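Local coordinates for sulfur carrier protein ThiS (Escherichia coli, PDB 1ZUD) that carries sulfur as a thiocarboxylate at its C terminus and donates it to the synthesis of the thiazole phosphate moiety of thiamine phosphate, at residues Q16-L21 against A47-Q52; L34-Q39 against D55-F60. All coordinates share one frame; numbering follows the deposited sequence.

Contact 1 of 2, residues Q16-L21 against A47-Q52; sequences QTVHEL and AQHIVQ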
# COMPACT_ATOMS: atom_id res chain seq x y z
N GLN D 16 11.33 -37.34 2.09
CA GLN D 16 11.29 -36.81 0.70
C GLN D 16 11.99 -35.48 0.54
O GLN D 16 11.99 -34.66 1.45
CB GLN D 16 9.87 -36.56 0.23
CG GLN D 16 8.99 -37.76 -0.02
CD GLN D 16 7.63 -37.32 -0.57
OE1 GLN D 16 6.85 -36.67 0.13
NE2 GLN D 16 7.36 -37.65 -1.84
N THR D 17 12.56 -35.22 -0.64
CA THR D 17 13.23 -33.93 -0.82
C THR D 17 12.15 -32.98 -1.39
O THR D 17 11.10 -33.40 -1.81
CB THR D 17 14.37 -34.00 -1.85
OG1 THR D 17 13.82 -34.46 -3.10
CG2 THR D 17 15.53 -35.02 -1.39
N VAL D 18 12.45 -31.69 -1.39
CA VAL D 18 11.49 -30.75 -1.97
C VAL D 18 11.23 -31.13 -3.41
O VAL D 18 10.09 -31.15 -3.84
CB VAL D 18 12.05 -29.31 -1.89
CG1 VAL D 18 11.17 -28.36 -2.70
CG2 VAL D 18 12.17 -28.91 -0.43
N HIS D 19 12.29 -31.50 -4.15
CA HIS D 19 12.11 -31.88 -5.55
C HIS D 19 11.15 -33.05 -5.65
O HIS D 19 10.21 -33.03 -6.46
CB HIS D 19 13.48 -32.27 -6.19
CG HIS D 19 13.36 -32.99 -7.50
ND1 HIS D 19 13.21 -32.33 -8.71
CD2 HIS D 19 13.29 -34.31 -7.78
CE1 HIS D 19 13.04 -33.22 -9.67
NE2 HIS D 19 13.08 -34.43 -9.13
N GLU D 20 11.35 -34.09 -4.85
CA GLU D 20 10.45 -35.25 -4.96
C GLU D 20 9.00 -34.88 -4.62
O GLU D 20 8.05 -35.36 -5.25
CB GLU D 20 10.90 -36.39 -4.03
CG GLU D 20 12.38 -36.80 -4.24
CD GLU D 20 12.84 -37.93 -3.29
OE1 GLU D 20 12.83 -37.73 -2.05
OE2 GLU D 20 13.20 -39.01 -3.80
N LEU D 21 8.83 -34.06 -3.60
CA LEU D 21 7.48 -33.63 -3.24
C LEU D 21 6.84 -32.83 -4.39
O LEU D 21 5.68 -33.06 -4.74
CB LEU D 21 7.51 -32.75 -1.97
CG LEU D 21 6.13 -32.19 -1.57
CD1 LEU D 21 5.22 -33.36 -1.28
CD2 LEU D 21 6.22 -31.28 -0.37
N ALA D 47 16.80 -30.35 -4.69
CA ALA D 47 17.08 -31.78 -4.92
C ALA D 47 17.58 -32.52 -3.69
O ALA D 47 17.53 -33.74 -3.65
CB ALA D 47 18.10 -31.93 -6.07
N GLN D 48 18.06 -31.80 -2.69
CA GLN D 48 18.57 -32.43 -1.45
C GLN D 48 17.83 -32.02 -0.16
O GLN D 48 17.91 -32.72 0.86
CB GLN D 48 20.04 -32.09 -1.27
CG GLN D 48 20.92 -32.73 -2.33
CD GLN D 48 22.32 -32.99 -1.83
OE1 GLN D 48 23.10 -32.05 -1.62
NE2 GLN D 48 22.64 -34.27 -1.61
N HIS D 49 17.12 -30.89 -0.19
CA HIS D 49 16.41 -30.40 1.00
C HIS D 49 15.27 -31.34 1.40
O HIS D 49 14.30 -31.50 0.68
CB HIS D 49 15.83 -29.02 0.76
CG HIS D 49 15.53 -28.28 2.02
ND1 HIS D 49 16.42 -27.41 2.59
CD2 HIS D 49 14.45 -28.32 2.84
CE1 HIS D 49 15.90 -26.93 3.71
NE2 HIS D 49 14.71 -27.47 3.89
N ILE D 50 15.41 -31.97 2.56
CA ILE D 50 14.39 -32.88 3.08
C ILE D 50 13.22 -32.14 3.77
O ILE D 50 13.40 -31.25 4.59
CB ILE D 50 15.02 -33.88 4.12
CG1 ILE D 50 16.13 -34.68 3.46
CG2 ILE D 50 13.91 -34.80 4.68
CD1 ILE D 50 15.62 -35.74 2.51
N VAL D 51 12.00 -32.51 3.39
CA VAL D 51 10.82 -31.90 3.97
C VAL D 51 10.54 -32.61 5.29
O VAL D 51 10.48 -33.85 5.32
CB VAL D 51 9.66 -32.09 3.04
CG1 VAL D 51 8.38 -31.56 3.71
CG2 VAL D 51 9.97 -31.36 1.70
N GLN D 52 10.36 -31.85 6.37
CA GLN D 52 10.11 -32.39 7.71
C GLN D 52 8.72 -32.25 8.25
O GLN D 52 8.05 -31.24 8.01
CB GLN D 52 11.07 -31.74 8.68
CG GLN D 52 12.40 -31.60 8.01
CD GLN D 52 13.58 -31.64 8.93
OE1 GLN D 52 13.68 -30.84 9.88
NE2 GLN D 52 14.50 -32.57 8.66
O HOH W 1 9.40 -35.73 3.29
O HOH W 2 15.73 -34.96 -4.95
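A capping box opens helix 18-24 of this ubiquitin-like fold, and the loop 47-52 is bonded to the backbone where that helix begins. From Thr17 CB, which lies 3.6 Å from His49 O, the side chain forks. OG1 takes the crowded place between the backbone N and the carbonyl carbon (chi1 58°), where it accepts from Glu20 N at 3.0 Å; a water joins it to Ala47 O. Glu20 completes the box by returning OE1, through its anti lone pair, to Thr17 N. Threonine suits this N-cap because its hydroxyl serves an amide of the first turn while its methyl covers the loop: CG2, anti to the carbonyl carbon, rests 3.3 Å from Ala47 O and meets Ile50 CD1 obliquely. On both sides of Thr17 the backbones join in a single bridge, Val51 N giving to Gln16 O at 2.9 Å, almost straight (170°), and Val18 N giving to His49 O at 2.8 Å, more bent. Beta-branched Val18 and Val51 turn methyls to the core, Val18 onto Ile36 and Val51 onto Ile57 of the sheet. Val18 CG2 sits 3.9 Å from both Val51 CG2 and His49 CB.

Contact 2 of 2, residues L34-Q39 against D55-F60; sequences LAINQQ and DQILLF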
# COMPACT_ATOMS: atom_id res chain seq x y z
N LEU D 34 10.14 -21.18 -3.33
CA LEU D 34 9.56 -21.94 -2.24
C LEU D 34 10.06 -21.44 -0.86
O LEU D 34 11.24 -21.08 -0.70
CB LEU D 34 9.90 -23.44 -2.47
CG LEU D 34 9.30 -24.38 -1.42
CD1 LEU D 34 8.41 -25.39 -2.11
CD2 LEU D 34 10.39 -25.03 -0.58
N ALA D 35 9.16 -21.39 0.11
CA ALA D 35 9.55 -21.01 1.46
C ALA D 35 9.17 -22.17 2.39
O ALA D 35 8.15 -22.86 2.16
CB ALA D 35 8.83 -19.77 1.90
N ILE D 36 9.98 -22.40 3.41
CA ILE D 36 9.62 -23.43 4.40
C ILE D 36 9.71 -22.72 5.70
O ILE D 36 10.75 -22.14 6.02
CB ILE D 36 10.59 -24.67 4.39
CG1 ILE D 36 10.29 -25.50 3.15
CG2 ILE D 36 10.38 -25.55 5.69
CD1 ILE D 36 11.24 -26.75 2.98
N ASN D 37 8.60 -22.74 6.46
CA ASN D 37 8.61 -22.06 7.74
C ASN D 37 9.05 -20.62 7.58
O ASN D 37 9.88 -20.12 8.32
CB ASN D 37 9.51 -22.80 8.72
CG ASN D 37 9.00 -24.21 8.97
OD1 ASN D 37 7.80 -24.46 8.85
ND2 ASN D 37 9.91 -25.14 9.28
N GLN D 38 8.50 -19.96 6.56
CA GLN D 38 8.78 -18.55 6.33
C GLN D 38 10.18 -18.13 5.88
O GLN D 38 10.52 -16.95 5.93
CB GLN D 38 8.31 -17.75 7.55
CG GLN D 38 6.77 -17.87 7.80
CD GLN D 38 6.34 -19.19 8.48
OE1 GLN D 38 6.92 -19.62 9.51
NE2 GLN D 38 5.31 -19.83 7.91
N GLN D 39 10.97 -19.07 5.38
CA GLN D 39 12.32 -18.73 4.90
C GLN D 39 12.42 -19.33 3.51
O GLN D 39 12.05 -20.47 3.27
CB GLN D 39 13.38 -19.30 5.85
CG GLN D 39 12.90 -19.45 7.34
CD GLN D 39 12.99 -18.19 8.23
OE1 GLN D 39 14.05 -17.56 8.36
NE2 GLN D 39 11.88 -17.85 8.87
N ASP D 55 6.24 -29.15 8.55
CA ASP D 55 6.80 -27.99 7.82
C ASP D 55 5.67 -27.16 7.22
O ASP D 55 4.65 -27.71 6.83
CB ASP D 55 7.74 -28.46 6.70
CG ASP D 55 9.20 -28.52 7.15
OD1 ASP D 55 10.04 -29.06 6.40
OD2 ASP D 55 9.50 -28.03 8.27
N GLN D 56 5.83 -25.84 7.16
CA GLN D 56 4.78 -25.01 6.52
C GLN D 56 5.39 -24.54 5.22
O GLN D 56 6.34 -23.77 5.19
CB GLN D 56 4.38 -23.84 7.41
CG GLN D 56 4.07 -24.26 8.84
CD GLN D 56 3.42 -23.15 9.62
OE1 GLN D 56 3.86 -22.01 9.56
NE2 GLN D 56 2.36 -23.48 10.35
N ILE D 57 4.86 -25.04 4.11
CA ILE D 57 5.47 -24.75 2.84
C ILE D 57 4.59 -23.89 1.94
O ILE D 57 3.38 -24.04 1.92
CB ILE D 57 5.77 -26.06 2.13
CG1 ILE D 57 6.64 -26.96 3.03
CG2 ILE D 57 6.59 -25.79 0.87
CD1 ILE D 57 6.87 -28.35 2.41
N LEU D 58 5.24 -22.97 1.23
CA LEU D 58 4.56 -22.08 0.27
C LEU D 58 5.30 -22.23 -1.05
O LEU D 58 6.54 -22.17 -1.10
CB LEU D 58 4.69 -20.62 0.68
CG LEU D 58 4.16 -20.22 2.05
CD1 LEU D 58 4.26 -18.71 2.18
CD2 LEU D 58 2.68 -20.69 2.19
N LEU D 59 4.54 -22.44 -2.10
CA LEU D 59 5.09 -22.56 -3.42
C LEU D 59 4.37 -21.46 -4.21
O LEU D 59 3.15 -21.46 -4.28
CB LEU D 59 4.74 -23.92 -3.98
CG LEU D 59 5.20 -23.99 -5.41
CD1 LEU D 59 6.75 -23.97 -5.43
CD2 LEU D 59 4.59 -25.25 -6.06
N PHE D 60 5.10 -20.50 -4.77
CA PHE D 60 4.42 -19.40 -5.50
C PHE D 60 5.20 -19.00 -6.76
O PHE D 60 6.38 -19.31 -6.91
CB PHE D 60 4.24 -18.16 -4.57
CG PHE D 60 5.52 -17.72 -3.86
CD1 PHE D 60 6.03 -18.44 -2.77
CD2 PHE D 60 6.26 -16.64 -4.34
CE1 PHE D 60 7.26 -18.09 -2.17
CE2 PHE D 60 7.48 -16.28 -3.75
CZ PHE D 60 7.99 -17.01 -2.65
O HOH W 3 6.65 -20.93 4.71
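Asn37 chi1 near -62° places CG anti to its carbonyl carbon, and chi2 of -28° turns the amide toward Asp55 and Gln56, so both ends bond. OD1 accepts from Gln56 N at 2.9 Å, the donor above the carbonyl plane, while ND2 reaches Asp55 OD2 at 3.1 Å from above a carboxylate turned 75° from the amide; Asp55 OD1 is taken by Gln52 N. An alanine here, lacking OD1 and ND2, would probably loosen the turn's hold on Asp55 and Gln56. Gln38, bent at chi2, brings NE2 to Gln56 OE1, the two amides nearly perpendicular. Asn37 and Gln38 are central to the type I' turn leading strand 32-36 into 39-40, whose left-handed backbone asparagine tolerates well. On its other edge strand 32-36 pairs antiparallel with 56-61 in the ubiquitin-like sheet. In the hydrogen-bonded pair, Ala35 N gives to Leu58 O at 3.0 Å and Leu58 N to Ala35 O at 3.1 Å; Asn37 N adds a bond to Gln56 O. Small Ala35 and longer Leu58 pack on Leu232 and Arg230 of the ThiF chain. On the other face, Leu34 crosses Ile57 obliquely, its CD1 3.5 Å from Ile57 CG2, and Ile36 CG1 lies 3.9 Å from Ile57 CG1.

In contact 1 Val18, Leu21 and Val51 are buried while Ala47 and Ile50 are exposed; in contact 2 Leu34, Ala35, Ile36 and Ile57 are buried and Gln38 and Gln56 exposed. Contact 1 ties the start of helix 18-24 to an irregular loop; contact 2 pairs two strands, its segments alternating with those of contact 1 along the chain. The first has a lone backbone bridge flanked by capping bonds, the second a regular ladder ended by amide side chains. Carbon-to-carbon packing joins them: the ring carbon His49 CD2 lies 3.6 Å from Ile36 CD1, and Val51 CG1 3.8 Å from Ile57 CD1. ThiF covers part of the sheet at contact 2 but does not touch contact 1.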